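Local coordinates for phage-related conserved hypothetical protein, BB2244 (Bordetella bronchiseptica, PDB 2BDV) that is of unknown function but belongs to the SRAP family, so it probably recognises abasic sites in single-stranded DNA and crosslinks to them, at residues 102-107 with 157-162. Sequence-based numbering, arbitrary orientation.
Sequences WYEWKA and GMVDVH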
ATOM      1  N   TRP A 102       6.389   3.257  -6.372  1.00 19.48           N
ATOM      2  CA  TRP A 102       6.654   3.744  -5.024  1.00 18.44           C
ATOM      3  C   TRP A 102       8.107   4.200  -4.908  1.00 20.73           C
ATOM      4  O   TRP A 102       8.919   3.966  -5.812  1.00 22.36           O
ATOM      5  CB  TRP A 102       6.332   2.653  -3.979  1.00 17.50           C
ATOM      6  CG  TRP A 102       7.282   1.470  -3.952  1.00 14.63           C
ATOM      7  CD1 TRP A 102       8.354   1.301  -3.126  1.00 12.75           C
ATOM      8  CD2 TRP A 102       7.252   0.317  -4.806  1.00 15.31           C
ATOM      9  NE1 TRP A 102       8.998   0.118  -3.409  1.00 12.71           N
ATOM     10  CE2 TRP A 102       8.343  -0.509  -4.436  1.00 14.79           C
ATOM     11  CE3 TRP A 102       6.410  -0.102  -5.850  1.00 16.85           C
ATOM     12  CZ2 TRP A 102       8.617  -1.726  -5.068  1.00 15.36           C
ATOM     13  CZ3 TRP A 102       6.683  -1.315  -6.481  1.00 15.26           C
ATOM     14  CH2 TRP A 102       7.781  -2.111  -6.084  1.00 14.85           C
ATOM     15  N   TYR A 103       8.437   4.860  -3.802  1.00 18.53           N
ATOM     16  CA  TYR A 103       9.793   5.343  -3.615  1.00 18.92           C
ATOM     17  C   TYR A 103      10.517   4.716  -2.435  1.00 19.96           C
ATOM     18  O   TYR A 103       9.909   4.405  -1.417  1.00 19.70           O
ATOM     19  CB  TYR A 103       9.801   6.854  -3.414  1.00 18.77           C
ATOM     20  CG  TYR A 103       9.075   7.648  -4.472  1.00 20.41           C
ATOM     21  CD1 TYR A 103       7.690   7.815  -4.421  1.00 20.24           C
ATOM     22  CD2 TYR A 103       9.776   8.264  -5.502  1.00 20.34           C
ATOM     23  CE1 TYR A 103       7.025   8.581  -5.368  1.00 18.95           C
ATOM     24  CE2 TYR A 103       9.124   9.030  -6.454  1.00 23.42           C
ATOM     25  CZ  TYR A 103       7.747   9.186  -6.381  1.00 22.50           C
ATOM     26  OH  TYR A 103       7.108   9.958  -7.322  1.00 22.90           O
ATOM     27  N   GLU A 104      11.826   4.542  -2.595  1.00 20.15           N
ATOM     28  CA  GLU A 104      12.701   4.021  -1.550  1.00 21.18           C
ATOM     29  C   GLU A 104      13.975   4.868  -1.614  1.00 22.35           C
ATOM     30  O   GLU A 104      14.453   5.194  -2.697  1.00 23.43           O
ATOM     31  CB  GLU A 104      13.063   2.552  -1.795  1.00 18.43           C
ATOM     32  CG  GLU A 104      11.895   1.588  -1.735  1.00 19.24           C
ATOM     33  CD  GLU A 104      12.312   0.168  -2.030  1.00 17.84           C
ATOM     34  OE1 GLU A 104      11.429  -0.703  -2.172  1.00 18.51           O
ATOM     35  OE2 GLU A 104      13.531  -0.077  -2.117  1.00 20.00           O
ATOM     36  N   TRP A 105      14.515   5.220  -0.455  1.00 24.42           N
ATOM     37  CA  TRP A 105      15.725   6.022  -0.386  1.00 25.40           C
ATOM     38  C   TRP A 105      16.941   5.141  -0.107  1.00 28.89           C
ATOM     39  O   TRP A 105      16.956   4.342   0.837  1.00 28.32           O
ATOM     40  CB  TRP A 105      15.578   7.087   0.700  1.00 24.44           C
ATOM     41  CG  TRP A 105      14.657   8.208   0.311  1.00 24.38           C
ATOM     42  CD1 TRP A 105      15.011   9.493  -0.028  1.00 25.19           C
ATOM     43  CD2 TRP A 105      13.232   8.147   0.201  1.00 23.90           C
ATOM     44  NE1 TRP A 105      13.893  10.231  -0.339  1.00 23.33           N
ATOM     45  CE2 TRP A 105      12.787   9.431  -0.207  1.00 24.07           C
ATOM     46  CE3 TRP A 105      12.283   7.133   0.407  1.00 23.55           C
ATOM     47  CZ2 TRP A 105      11.435   9.725  -0.412  1.00 23.55           C
ATOM     48  CZ3 TRP A 105      10.932   7.429   0.201  1.00 24.33           C
ATOM     49  CH2 TRP A 105      10.525   8.717  -0.203  1.00 23.93           C
ATOM     50  N   LYS A 106      17.957   5.292  -0.947  1.00 31.38           N
ATOM     51  CA  LYS A 106      19.180   4.519  -0.826  1.00 34.65           C
ATOM     52  C   LYS A 106      20.213   5.298  -0.025  1.00 34.97           C
ATOM     53  O   LYS A 106      20.671   6.354  -0.449  1.00 35.96           O
ATOM     54  CB  LYS A 106      19.725   4.208  -2.221  1.00 36.18           C
ATOM     55  CG  LYS A 106      20.970   3.339  -2.249  1.00 38.32           C
ATOM     56  CD  LYS A 106      20.696   1.962  -1.672  1.00 41.74           C
ATOM     57  CE  LYS A 106      21.864   1.007  -1.911  1.00 43.78           C
ATOM     58  NZ  LYS A 106      22.110   0.747  -3.362  1.00 45.58           N
ATOM     59  N   ALA A 107      20.564   4.778   1.142  1.00 36.50           N
ATOM     60  CA  ALA A 107      21.549   5.425   1.991  1.00 37.50           C
ATOM     61  C   ALA A 107      22.861   5.485   1.222  1.00 38.65           C
ATOM     62  O   ALA A 107      23.367   4.455   0.781  1.00 37.95           O
ATOM     63  CB  ALA A 107      21.727   4.629   3.274  1.00 37.79           C
ATOM     64  N   GLY A 157      13.471  -3.672   1.003  1.00 26.20           N
ATOM     65  CA  GLY A 157      13.006  -2.843  -0.088  1.00 28.63           C
ATOM     66  C   GLY A 157      13.490  -3.386  -1.422  1.00 30.73           C
ATOM     67  O   GLY A 157      14.297  -4.319  -1.466  1.00 30.43           O
ATOM     68  N   MET A 158      12.994  -2.809  -2.512  1.00 30.44           N
ATOM     69  CA  MET A 158      13.395  -3.235  -3.846  1.00 31.30           C
ATOM     70  C   MET A 158      14.811  -2.716  -4.106  1.00 31.29           C
ATOM     71  O   MET A 158      15.600  -3.364  -4.789  1.00 35.13           O
ATOM     72  CB  MET A 158      12.412  -2.677  -4.888  1.00 30.90           C
ATOM     73  CG  MET A 158      12.526  -3.280  -6.287  1.00 32.00           C
ATOM     74  SD  MET A 158      12.163  -5.056  -6.365  1.00 29.70           S
ATOM     75  CE  MET A 158      10.416  -5.036  -6.053  1.00 31.36           C
ATOM     76  N   VAL A 159      15.126  -1.552  -3.543  1.00 29.96           N
ATOM     77  CA  VAL A 159      16.440  -0.936  -3.712  1.00 29.23           C
ATOM     78  C   VAL A 159      17.144  -0.743  -2.367  1.00 28.04           C
ATOM     79  O   VAL A 159      18.343  -1.001  -2.246  1.00 27.47           O
ATOM     80  CB  VAL A 159      16.324   0.445  -4.406  1.00 30.16           C
ATOM     81  CG1 VAL A 159      17.699   1.030  -4.631  1.00 28.40           C
ATOM     82  CG2 VAL A 159      15.587   0.302  -5.728  1.00 28.82           C
ATOM     83  N   ASP A 160      16.387  -0.282  -1.370  1.00 26.65           N
ATOM     84  CA  ASP A 160      16.904  -0.051  -0.018  1.00 25.32           C
ATOM     85  C   ASP A 160      16.633  -1.263   0.857  1.00 24.22           C
ATOM     86  O   ASP A 160      15.486  -1.552   1.197  1.00 25.31           O
ATOM     87  CB  ASP A 160      16.248   1.194   0.594  1.00 23.76           C
ATOM     88  CG  ASP A 160      16.521   1.328   2.086  1.00 25.33           C
ATOM     89  OD1 ASP A 160      17.608   0.923   2.539  1.00 26.19           O
ATOM     90  OD2 ASP A 160      15.651   1.856   2.809  1.00 27.54           O
ATOM     91  N   VAL A 161      17.697  -1.962   1.234  1.00 25.47           N
ATOM     92  CA  VAL A 161      17.576  -3.164   2.050  1.00 27.38           C
ATOM     93  C   VAL A 161      16.956  -2.919   3.429  1.00 27.67           C
ATOM     94  O   VAL A 161      16.565  -3.859   4.112  1.00 29.96           O
ATOM     95  CB  VAL A 161      18.952  -3.847   2.225  1.00 26.65           C
ATOM     96  CG1 VAL A 161      19.524  -4.195   0.869  1.00 26.46           C
ATOM     97  CG2 VAL A 161      19.902  -2.937   2.984  1.00 26.94           C
ATOM     98  N   HIS A 162      16.860  -1.660   3.832  1.00 28.65           N
ATOM     99  CA  HIS A 162      16.277  -1.326   5.127  1.00 30.14           C
ATOM    100  C   HIS A 162      14.798  -0.951   5.011  1.00 28.58           C
ATOM    101  O   HIS A 162      14.135  -0.665   6.015  1.00 28.37           O
ATOM    102  CB  HIS A 162      17.049  -0.169   5.771  1.00 34.37           C
ATOM    103  CG  HIS A 162      18.394  -0.560   6.301  1.00 38.88           C
ATOM    104  ND1 HIS A 162      19.217  -1.457   5.657  1.00 41.58           N
ATOM    105  CD2 HIS A 162      19.072  -0.149   7.399  1.00 41.42           C
ATOM    106  CE1 HIS A 162      20.346  -1.581   6.333  1.00 42.42           C
ATOM    107  NE2 HIS A 162      20.282  -0.797   7.394  1.00 42.80           N
TER
HETATM  108  O   HOH W   1      13.824   3.906   1.798  1.00 22.38           O
HETATM  109  O   HOH W   2      19.910   2.277   1.853  1.00 44.66           O
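Glu104 reaches from strand 101-107 into the loop 157-162, where its carboxylate receives three consecutive backbone N-H groups. From CB the chain leaves with CG anti to the carbonyl carbon (chi1 -65°), and beyond CG it is extended, carrying CD to 3.1 Å from Met158 N. OE1 accepts from Met158 N at 2.6 Å through its syn lone pair. The same oxygen is met on its anti side by Trp102 NE1 at 2.8 Å, tilted out of the carboxylate plane, with OE1 almost in the indole plane. OE2 takes two bonds: Val159 N comes at 2.6 Å from the syn side, likewise tilted, while Asp160 N, at 3.0 Å, arrives nearly along the C-O axis. Met158 CE lies 3.9 Å from Trp102 CZ2 at the indole edge. Farther along, Asp160 CB touches Trp105 O, and two waters link its carboxylate to the strand: one accepts from Trp105 N and probably donates to OD2, the other joins OD1 to Ala107 N. Asp160 OD1 accepts from His162 N, above the carboxylate plane, forming an Asx turn. Four N-H donors (N-H...O angles 167° to 173°), two to each oxygen, fix the buried Glu104 carboxylate's rotation and tie loop to sheet.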